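Local coordinates for protein histidine--tRNA ligase (Thermus thermophilus, PDB 1H4V) that joins L-histidine to tRNA(His) at the cost of ATP, giving histidyl-tRNA(His), AMP and diphosphate, and works as a homodimer, at residues A[78-86]-A[104-112]; A[124-135]-A[299-310]. One frame throughout, in Å; residues are numbered along the deposited sequence.

Contact 1: A[78-86]-A[104-112]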
loop_
_atom_site.group_PDB
_atom_site.type_symbol
_atom_site.label_atom_id
_atom_site.label_comp_id
_atom_site.label_asym_id
_atom_site.label_seq_id
_atom_site.Cartn_x
_atom_site.Cartn_y
_atom_site.Cartn_z
ATOM N N LEU A 78 -12.410 2.628 11.380
ATOM C CA LEU A 78 -11.649 2.196 10.211
ATOM C C LEU A 78 -12.059 3.104 9.050
ATOM O O LEU A 78 -13.245 3.298 8.801
ATOM C CB LEU A 78 -11.982 0.736 9.885
ATOM C CG LEU A 78 -10.968 -0.358 10.234
ATOM C CD1 LEU A 78 -10.361 -0.118 11.587
ATOM C CD2 LEU A 78 -11.648 -1.708 10.194
ATOM N N ARG A 79 -11.073 3.665 8.358
ATOM C CA ARG A 79 -11.320 4.563 7.235
ATOM C C ARG A 79 -12.379 4.060 6.237
ATOM O O ARG A 79 -12.179 3.049 5.563
ATOM C CB ARG A 79 -10.013 4.816 6.487
ATOM C CG ARG A 79 -10.141 5.811 5.362
ATOM C CD ARG A 79 -9.110 5.513 4.293
ATOM N NE ARG A 79 -7.759 5.762 4.762
ATOM C CZ ARG A 79 -6.704 5.052 4.394
ATOM N NH1 ARG A 79 -6.853 4.037 3.560
ATOM N NH2 ARG A 79 -5.502 5.376 4.841
ATOM N N PRO A 80 -13.519 4.772 6.131
ATOM C CA PRO A 80 -14.618 4.421 5.222
ATOM C C PRO A 80 -14.595 5.220 3.915
ATOM O O PRO A 80 -15.237 4.847 2.936
ATOM C CB PRO A 80 -15.847 4.761 6.044
ATOM C CG PRO A 80 -15.416 6.030 6.688
ATOM C CD PRO A 80 -13.983 5.745 7.139
ATOM N N GLU A 81 -13.864 6.329 3.922
ATOM C CA GLU A 81 -13.758 7.212 2.759
ATOM C C GLU A 81 -12.409 7.914 2.821
ATOM O O GLU A 81 -11.732 7.878 3.842
ATOM C CB GLU A 81 -14.859 8.279 2.786
ATOM C CG GLU A 81 -14.725 9.235 3.965
ATOM C CD GLU A 81 -15.457 10.547 3.750
ATOM O OE1 GLU A 81 -16.688 10.514 3.533
ATOM O OE2 GLU A 81 -14.801 11.614 3.795
ATOM N N GLY A 82 -12.036 8.582 1.739
ATOM C CA GLY A 82 -10.761 9.268 1.727
ATOM C C GLY A 82 -10.789 10.765 1.961
ATOM O O GLY A 82 -9.887 11.301 2.615
ATOM N N THR A 83 -11.822 11.432 1.450
ATOM C CA THR A 83 -11.938 12.892 1.545
ATOM C C THR A 83 -11.782 13.512 2.925
ATOM O O THR A 83 -10.936 14.385 3.105
ATOM C CB THR A 83 -13.265 13.402 0.931
ATOM O OG1 THR A 83 -13.429 12.849 -0.384
ATOM C CG2 THR A 83 -13.243 14.936 0.816
ATOM N N ALA A 84 -12.585 13.076 3.896
ATOM C CA ALA A 84 -12.492 13.628 5.245
ATOM C C ALA A 84 -11.092 13.453 5.838
ATOM O O ALA A 84 -10.588 14.345 6.521
ATOM C CB ALA A 84 -13.529 12.986 6.161
ATOM N N ALA A 85 -10.471 12.307 5.580
ATOM C CA ALA A 85 -9.126 12.032 6.089
ATOM C C ALA A 85 -8.106 12.982 5.470
ATOM O O ALA A 85 -7.192 13.450 6.144
ATOM C CB ALA A 85 -8.735 10.595 5.789
ATOM N N MET A 86 -8.266 13.265 4.184
ATOM C CA MET A 86 -7.348 14.165 3.489
ATOM C C MET A 86 -7.528 15.593 3.966
ATOM O O MET A 86 -6.541 16.296 4.178
ATOM C CB MET A 86 -7.541 14.044 1.972
ATOM C CG MET A 86 -7.119 12.659 1.496
ATOM S SD MET A 86 -7.658 12.170 -0.130
ATOM C CE MET A 86 -6.351 12.937 -1.131
ATOM N N LEU A 104 -3.922 16.910 -3.762
ATOM C CA LEU A 104 -3.473 15.686 -3.099
ATOM C C LEU A 104 -4.132 14.459 -3.702
ATOM O O LEU A 104 -5.234 14.529 -4.251
ATOM C CB LEU A 104 -3.815 15.725 -1.605
ATOM C CG LEU A 104 -3.410 16.945 -0.770
ATOM C CD1 LEU A 104 -4.182 16.911 0.540
ATOM C CD2 LEU A 104 -1.922 16.954 -0.512
ATOM N N TRP A 105 -3.450 13.329 -3.616
ATOM C CA TRP A 105 -4.032 12.098 -4.105
ATOM C C TRP A 105 -3.590 10.997 -3.168
ATOM O O TRP A 105 -2.586 11.126 -2.456
ATOM C CB TRP A 105 -3.625 11.792 -5.554
ATOM C CG TRP A 105 -2.269 11.194 -5.719
ATOM C CD1 TRP A 105 -1.083 11.859 -5.830
ATOM C CD2 TRP A 105 -1.962 9.802 -5.804
ATOM N NE1 TRP A 105 -0.051 10.964 -5.982
ATOM C CE2 TRP A 105 -0.560 9.693 -5.966
ATOM C CE3 TRP A 105 -2.734 8.632 -5.751
ATOM C CZ2 TRP A 105 0.092 8.457 -6.086
ATOM C CZ3 TRP A 105 -2.082 7.399 -5.872
ATOM C CH2 TRP A 105 -0.680 7.326 -6.035
ATOM N N MET A 106 -4.350 9.911 -3.176
ATOM C CA MET A 106 -4.078 8.793 -2.303
ATOM C C MET A 106 -4.749 7.536 -2.842
ATOM O O MET A 106 -5.781 7.589 -3.517
ATOM C CB MET A 106 -4.609 9.138 -0.904
ATOM C CG MET A 106 -4.610 8.025 0.135
ATOM S SD MET A 106 -5.061 8.713 1.766
ATOM C CE MET A 106 -6.858 8.518 1.800
ATOM N N ALA A 107 -4.135 6.402 -2.553
ATOM C CA ALA A 107 -4.667 5.121 -2.954
ATOM C C ALA A 107 -4.559 4.258 -1.712
ATOM O O ALA A 107 -3.537 4.271 -1.030
ATOM C CB ALA A 107 -3.838 4.536 -4.083
ATOM N N GLY A 108 -5.610 3.518 -1.398
ATOM C CA GLY A 108 -5.534 2.670 -0.226
ATOM C C GLY A 108 -6.826 1.959 0.099
ATOM O O GLY A 108 -7.832 2.158 -0.565
ATOM N N PRO A 109 -6.824 1.106 1.122
ATOM C CA PRO A 109 -8.044 0.385 1.488
ATOM C C PRO A 109 -9.084 1.233 2.221
ATOM O O PRO A 109 -8.736 2.186 2.918
ATOM C CB PRO A 109 -7.512 -0.752 2.355
ATOM C CG PRO A 109 -6.347 -0.140 3.013
ATOM C CD PRO A 109 -5.666 0.577 1.863
ATOM N N MET A 110 -10.352 0.881 2.025
ATOM C CA MET A 110 -11.477 1.530 2.681
ATOM C C MET A 110 -12.271 0.377 3.291
ATOM O O MET A 110 -12.166 -0.773 2.861
ATOM C CB MET A 110 -12.378 2.273 1.701
ATOM C CG MET A 110 -11.708 3.388 0.948
ATOM S SD MET A 110 -11.164 4.721 2.008
ATOM C CE MET A 110 -10.029 5.657 0.888
ATOM N N PHE A 111 -13.075 0.699 4.289
ATOM C CA PHE A 111 -13.831 -0.306 5.012
ATOM C C PHE A 111 -15.292 0.065 5.114
ATOM O O PHE A 111 -15.654 1.157 5.528
ATOM C CB PHE A 111 -13.160 -0.484 6.366
ATOM C CG PHE A 111 -11.712 -0.833 6.244
ATOM C CD1 PHE A 111 -11.326 -2.153 6.016
ATOM C CD2 PHE A 111 -10.739 0.161 6.260
ATOM C CE1 PHE A 111 -9.985 -2.484 5.806
ATOM C CE2 PHE A 111 -9.395 -0.151 6.050
ATOM C CZ PHE A 111 -9.016 -1.476 5.820
ATOM N N ARG A 112 -16.114 -0.893 4.719
ATOM C CA ARG A 112 -17.571 -0.776 4.659
ATOM C C ARG A 112 -18.101 -1.974 5.452
ATOM O O ARG A 112 -17.705 -3.103 5.203
ATOM C CB ARG A 112 -17.989 -0.898 3.187
ATOM C CG ARG A 112 -19.374 -0.407 2.815
ATOM C CD ARG A 112 -19.445 -0.194 1.291
ATOM N NE ARG A 112 -19.389 -1.456 0.544
ATOM C CZ ARG A 112 -18.991 -1.550 -0.729
ATOM N NH1 ARG A 112 -18.600 -0.466 -1.400
ATOM N NH2 ARG A 112 -19.000 -2.713 -1.366
HETATM O O HOH W 1 -15.331 1.491 8.479
#
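The side chain of R79 reaches across to the strand of 104-112 and lies among M106, P109 and M110. Its CG lies anti to the backbone N (chi1 -176°), and a bend at chi3 brings the guanidinium over the strand. There NH1 donates to P109 O at 2.7 Å, in the plane of that carbonyl but 19° out of the guanidinium's own plane. The CE methyl of M106 sits over one face of the guanidinium, offset toward its rim. M110 crosses the aliphatic part of R79, with R79 CD 3.2 Å from M110 SD. M110 CE also presses on G82, close to G82 N at 3.6 Å. A side chain at G82 would be crowded by the methyl ends of M106 and M110. This is the tight part of the contact. The backbones join at one direct hydrogen bond, F111 N to R79 O at 2.8 Å. L78 packs obliquely on F111, its CG over one face of the ring. I43 and F44 of the second subunit cover this corner.

The packing is looser at the helix end. M86 meets L104 through its CE methyl, 3.8 Å from L104 CB, and M106 CE lies beside M86 CG. On the partly exposed P80 side, one water bridges L78 O and F111 O. E81 turns away from the strand. Its OE2 accepts from A84 N at 2.7 Å, capping the helix that starts there, and its OE1 pairs with K52. R79-P80-E81 and the helix start probably correspond to the TXE loop of related class II synthetases, here packed on a strand of the catalytic sheet.

Contact 2: A[124-135]-A[299-310]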
loop_
_atom_site.group_PDB
_atom_site.type_symbol
_atom_site.label_atom_id
_atom_site.label_comp_id
_atom_site.label_asym_id
_atom_site.label_seq_id
_atom_site.Cartn_x
_atom_site.Cartn_y
_atom_site.Cartn_z
ATOM N N PHE A 124 -12.320 -2.592 0.347
ATOM C CA PHE A 124 -12.071 -2.336 -1.062
ATOM C C PHE A 124 -10.977 -1.296 -1.124
ATOM O O PHE A 124 -10.539 -0.799 -0.089
ATOM C CB PHE A 124 -13.344 -1.853 -1.780
ATOM C CG PHE A 124 -14.018 -0.660 -1.126
ATOM C CD1 PHE A 124 -13.850 0.619 -1.641
ATOM C CD2 PHE A 124 -14.840 -0.829 -0.009
ATOM C CE1 PHE A 124 -14.488 1.716 -1.069
ATOM C CE2 PHE A 124 -15.485 0.261 0.580
ATOM C CZ PHE A 124 -15.307 1.539 0.046
ATOM N N HIS A 125 -10.513 -0.987 -2.324
ATOM C CA HIS A 125 -9.466 0.007 -2.487
ATOM C C HIS A 125 -9.925 1.097 -3.434
ATOM O O HIS A 125 -10.657 0.849 -4.398
ATOM C CB HIS A 125 -8.199 -0.645 -3.038
ATOM C CG HIS A 125 -7.658 -1.736 -2.171
ATOM N ND1 HIS A 125 -8.261 -2.972 -2.065
ATOM C CD2 HIS A 125 -6.596 -1.763 -1.332
ATOM C CE1 HIS A 125 -7.597 -3.713 -1.195
ATOM N NE2 HIS A 125 -6.582 -3.003 -0.735
ATOM N N GLN A 126 -9.532 2.322 -3.152
ATOM C CA GLN A 126 -9.907 3.383 -4.053
ATOM C C GLN A 126 -8.814 4.402 -4.167
ATOM O O GLN A 126 -7.925 4.482 -3.309
ATOM C CB GLN A 126 -11.229 4.051 -3.639
ATOM C CG GLN A 126 -11.329 4.619 -2.255
ATOM C CD GLN A 126 -12.632 5.412 -2.066
ATOM O OE1 GLN A 126 -13.717 4.945 -2.427
ATOM N NE2 GLN A 126 -12.522 6.612 -1.499
ATOM N N VAL A 127 -8.853 5.142 -5.265
ATOM C CA VAL A 127 -7.887 6.194 -5.500
ATOM C C VAL A 127 -8.625 7.492 -5.260
ATOM O O VAL A 127 -9.737 7.669 -5.747
ATOM C CB VAL A 127 -7.365 6.159 -6.945
ATOM C CG1 VAL A 127 -6.590 7.440 -7.247
ATOM C CG2 VAL A 127 -6.478 4.925 -7.144
ATOM N N ASN A 128 -8.028 8.390 -4.489
ATOM C CA ASN A 128 -8.660 9.673 -4.211
ATOM C C ASN A 128 -7.806 10.811 -4.714
ATOM O O ASN A 128 -6.582 10.754 -4.642
ATOM C CB ASN A 128 -8.885 9.884 -2.707
ATOM C CG ASN A 128 -10.108 9.156 -2.185
ATOM O OD1 ASN A 128 -10.064 7.961 -1.898
ATOM N ND2 ASN A 128 -11.210 9.877 -2.060
ATOM N N TYR A 129 -8.470 11.839 -5.218
ATOM C CA TYR A 129 -7.808 13.038 -5.696
ATOM C C TYR A 129 -8.566 14.204 -5.066
ATOM O O TYR A 129 -9.792 14.253 -5.118
ATOM C CB TYR A 129 -7.900 13.167 -7.212
ATOM C CG TYR A 129 -7.482 14.543 -7.683
ATOM C CD1 TYR A 129 -6.138 14.926 -7.687
ATOM C CD2 TYR A 129 -8.431 15.475 -8.086
ATOM C CE1 TYR A 129 -5.751 16.203 -8.084
ATOM C CE2 TYR A 129 -8.061 16.756 -8.479
ATOM C CZ TYR A 129 -6.718 17.111 -8.477
ATOM O OH TYR A 129 -6.353 18.375 -8.870
ATOM N N GLU A 130 -7.832 15.146 -4.497
ATOM C CA GLU A 130 -8.442 16.296 -3.847
ATOM C C GLU A 130 -7.657 17.592 -4.118
ATOM O O GLU A 130 -6.432 17.640 -3.980
ATOM C CB GLU A 130 -8.501 16.025 -2.338
ATOM C CG GLU A 130 -9.892 15.931 -1.721
ATOM C CD GLU A 130 -10.829 14.937 -2.398
ATOM O OE1 GLU A 130 -11.909 15.367 -2.844
ATOM O OE2 GLU A 130 -10.509 13.732 -2.477
ATOM N N ALA A 131 -8.378 18.633 -4.517
ATOM C CA ALA A 131 -7.806 19.955 -4.776
ATOM C C ALA A 131 -8.471 20.862 -3.747
ATOM O O ALA A 131 -9.643 21.197 -3.876
ATOM C CB ALA A 131 -8.158 20.414 -6.183
ATOM N N LEU A 132 -7.721 21.253 -2.722
ATOM C CA LEU A 132 -8.255 22.083 -1.643
ATOM C C LEU A 132 -7.716 23.502 -1.607
ATOM O O LEU A 132 -6.539 23.733 -1.882
ATOM C CB LEU A 132 -7.943 21.425 -0.303
ATOM C CG LEU A 132 -8.233 19.934 -0.243
ATOM C CD1 LEU A 132 -7.496 19.300 0.928
ATOM C CD2 LEU A 132 -9.715 19.733 -0.128
ATOM N N GLY A 133 -8.588 24.443 -1.246
ATOM C CA GLY A 133 -8.186 25.831 -1.131
ATOM C C GLY A 133 -8.724 26.821 -2.141
ATOM O O GLY A 133 -8.493 28.017 -2.002
ATOM N N SER A 134 -9.449 26.361 -3.148
ATOM C CA SER A 134 -9.960 27.289 -4.141
ATOM C C SER A 134 -11.364 26.978 -4.642
ATOM O O SER A 134 -11.767 25.821 -4.729
ATOM C CB SER A 134 -8.993 27.350 -5.328
ATOM O OG SER A 134 -9.490 28.218 -6.330
ATOM N N GLU A 135 -12.096 28.033 -4.988
ATOM C CA GLU A 135 -13.457 27.912 -5.497
ATOM C C GLU A 135 -13.466 28.009 -7.028
ATOM O O GLU A 135 -14.500 27.813 -7.670
ATOM C CB GLU A 135 -14.326 29.027 -4.909
ATOM C CG GLU A 135 -15.750 29.023 -5.417
ATOM C CD GLU A 135 -16.565 27.871 -4.852
ATOM O OE1 GLU A 135 -17.502 27.413 -5.538
ATOM O OE2 GLU A 135 -16.272 27.436 -3.717
ATOM N N ARG A 299 -12.766 27.804 6.778
ATOM C CA ARG A 299 -13.406 27.491 5.516
ATOM C C ARG A 299 -12.336 27.058 4.521
ATOM O O ARG A 299 -11.341 27.750 4.338
ATOM C CB ARG A 299 -14.127 28.722 4.970
ATOM C CG ARG A 299 -14.545 28.590 3.515
ATOM C CD ARG A 299 -15.052 29.905 2.953
ATOM N NE ARG A 299 -15.595 29.733 1.608
ATOM C CZ ARG A 299 -16.609 28.924 1.314
ATOM N NH1 ARG A 299 -17.189 28.209 2.272
ATOM N NH2 ARG A 299 -17.049 28.832 0.062
ATOM N N VAL A 300 -12.534 25.907 3.891
ATOM C CA VAL A 300 -11.590 25.408 2.895
ATOM C C VAL A 300 -12.348 24.813 1.719
ATOM O O VAL A 300 -12.883 23.713 1.812
ATOM C CB VAL A 300 -10.664 24.317 3.462
ATOM C CG1 VAL A 300 -9.741 23.795 2.347
ATOM C CG2 VAL A 300 -9.838 24.870 4.621
ATOM N N PRO A 301 -12.417 25.545 0.599
ATOM C CA PRO A 301 -13.120 25.073 -0.601
ATOM C C PRO A 301 -12.445 23.805 -1.096
ATOM O O PRO A 301 -11.225 23.677 -1.015
ATOM C CB PRO A 301 -12.938 26.221 -1.592
ATOM C CG PRO A 301 -12.715 27.423 -0.708
ATOM C CD PRO A 301 -11.827 26.873 0.373
ATOM N N GLY A 302 -13.228 22.870 -1.617
ATOM C CA GLY A 302 -12.629 21.638 -2.088
ATOM C C GLY A 302 -13.393 20.993 -3.213
ATOM O O GLY A 302 -14.589 21.197 -3.366
ATOM N N VAL A 303 -12.685 20.219 -4.023
ATOM C CA VAL A 303 -13.303 19.520 -5.132
ATOM C C VAL A 303 -12.369 18.366 -5.439
ATOM O O VAL A 303 -11.150 18.499 -5.326
ATOM C CB VAL A 303 -13.471 20.444 -6.370
ATOM C CG1 VAL A 303 -12.120 20.902 -6.874
ATOM C CG2 VAL A 303 -14.222 19.711 -7.470
ATOM N N GLY A 304 -12.936 17.224 -5.800
ATOM C CA GLY A 304 -12.117 16.066 -6.091
ATOM C C GLY A 304 -12.960 14.879 -6.493
ATOM O O GLY A 304 -14.136 15.039 -6.829
ATOM N N PHE A 305 -12.362 13.691 -6.461
ATOM C CA PHE A 305 -13.071 12.477 -6.832
ATOM C C PHE A 305 -12.432 11.238 -6.232
ATOM O O PHE A 305 -11.353 11.294 -5.649
ATOM C CB PHE A 305 -13.096 12.319 -8.362
ATOM C CG PHE A 305 -11.739 12.065 -8.974
ATOM C CD1 PHE A 305 -11.041 13.088 -9.611
ATOM C CD2 PHE A 305 -11.166 10.797 -8.930
ATOM C CE1 PHE A 305 -9.788 12.847 -10.199
ATOM C CE2 PHE A 305 -9.921 10.553 -9.509
ATOM C CZ PHE A 305 -9.232 11.579 -10.147
ATOM N N ALA A 306 -13.107 10.113 -6.404
ATOM C CA ALA A 306 -12.614 8.826 -5.944
ATOM C C ALA A 306 -13.166 7.789 -6.901
ATOM O O ALA A 306 -14.225 7.993 -7.486
ATOM C CB ALA A 306 -13.113 8.529 -4.525
ATOM N N PHE A 307 -12.427 6.707 -7.104
ATOM C CA PHE A 307 -12.907 5.596 -7.924
ATOM C C PHE A 307 -12.427 4.291 -7.284
ATOM O O PHE A 307 -11.370 4.241 -6.657
ATOM C CB PHE A 307 -12.487 5.729 -9.403
ATOM C CG PHE A 307 -11.013 5.600 -9.662
ATOM C CD1 PHE A 307 -10.363 4.380 -9.506
ATOM C CD2 PHE A 307 -10.294 6.687 -10.148
ATOM C CE1 PHE A 307 -9.015 4.245 -9.841
ATOM C CE2 PHE A 307 -8.944 6.568 -10.487
ATOM C CZ PHE A 307 -8.302 5.348 -10.338
ATOM N N GLY A 308 -13.246 3.257 -7.388
ATOM C CA GLY A 308 -12.899 1.977 -6.796
ATOM C C GLY A 308 -12.001 1.160 -7.696
ATOM O O GLY A 308 -12.320 0.913 -8.861
ATOM N N VAL A 309 -10.866 0.752 -7.159
ATOM C CA VAL A 309 -9.919 -0.055 -7.912
ATOM C C VAL A 309 -10.581 -1.341 -8.410
ATOM O O VAL A 309 -10.417 -1.710 -9.577
ATOM C CB VAL A 309 -8.683 -0.374 -7.041
ATOM C CG1 VAL A 309 -7.725 -1.288 -7.788
ATOM C CG2 VAL A 309 -7.982 0.945 -6.659
ATOM N N GLU A 310 -11.343 -2.011 -7.544
ATOM C CA GLU A 310 -12.019 -3.243 -7.939
ATOM C C GLU A 310 -13.066 -2.984 -9.022
ATOM O O GLU A 310 -13.242 -3.802 -9.917
ATOM C CB GLU A 310 -12.687 -3.934 -6.742
ATOM C CG GLU A 310 -11.732 -4.545 -5.723
ATOM C CD GLU A 310 -11.173 -3.523 -4.740
ATOM O OE1 GLU A 310 -11.596 -2.340 -4.790
ATOM O OE2 GLU A 310 -10.314 -3.909 -3.913
#
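The F307 ring carries V127 CB over one face, 3.9 Å from the ring centroid, and F305 takes Y129 CB over a face in the same way. Both are CH-pi contacts, offset toward the rim. Each phenylalanine has CG between its backbone N and carbonyl carbon (chi1 67° in both), which leans the ring across toward the neighbouring strand. The Y129 and F305 rings meet obliquely. The H125 ring is met at its edge by the E310 carboxylate.

The two strands are antiparallel neighbours in the central sheet of the class II synthetase catalytic domain. Backbone pairs V127 with F307, Y129 with F305 and A131 with V303 bond in both directions. G133 N continues the pairing to P301 O at 2.8 Å. The face with V127, Y129, F305 and F307 packs on helices 14-33 and 137-153.

The other face carries Q126, N128 and E130. Q126 NE2 donates to N128 OD1 at 2.8 Å, and A306 CB lies against both amides. E130 OE1 is 3.3 Å from G304 CA, where a side chain would clash. Y288 makes a weak hydrogen bond to OE1, while the buried E130 OE2 has no partner.

At the helix start, E310 OE1 takes H125 N in a nearly straight bond (178°), and E310 OE2 receives H125 ND1 at 2.9 Å, each oxygen using its syn lone pair. An alanine in place of E310 would probably leave the H125 ring free to turn and H125 N without its acceptor. Beside this pair, V309 N donates to H125 O at 2.8 Å.

Contacts 1 and 2 share one sheet. Strands 102-111 and 123-132 are neighbours in it, and backbone bonds probably join M106 O to N128 N and L104 N to E130 O. M110 also packs on Q126, so the two contacts meet through side chains as well. Contact 1 is the more buried and lies partly against the second subunit. It sets a loop and a helix start on the sheet, using methionines, an arginine and few backbone bonds. Contact 2 is partly buried and lies within the sheet. Regular backbone pairing holds it, with aromatic packing on the helix-covered face and a histidine-carboxylate pair at one end.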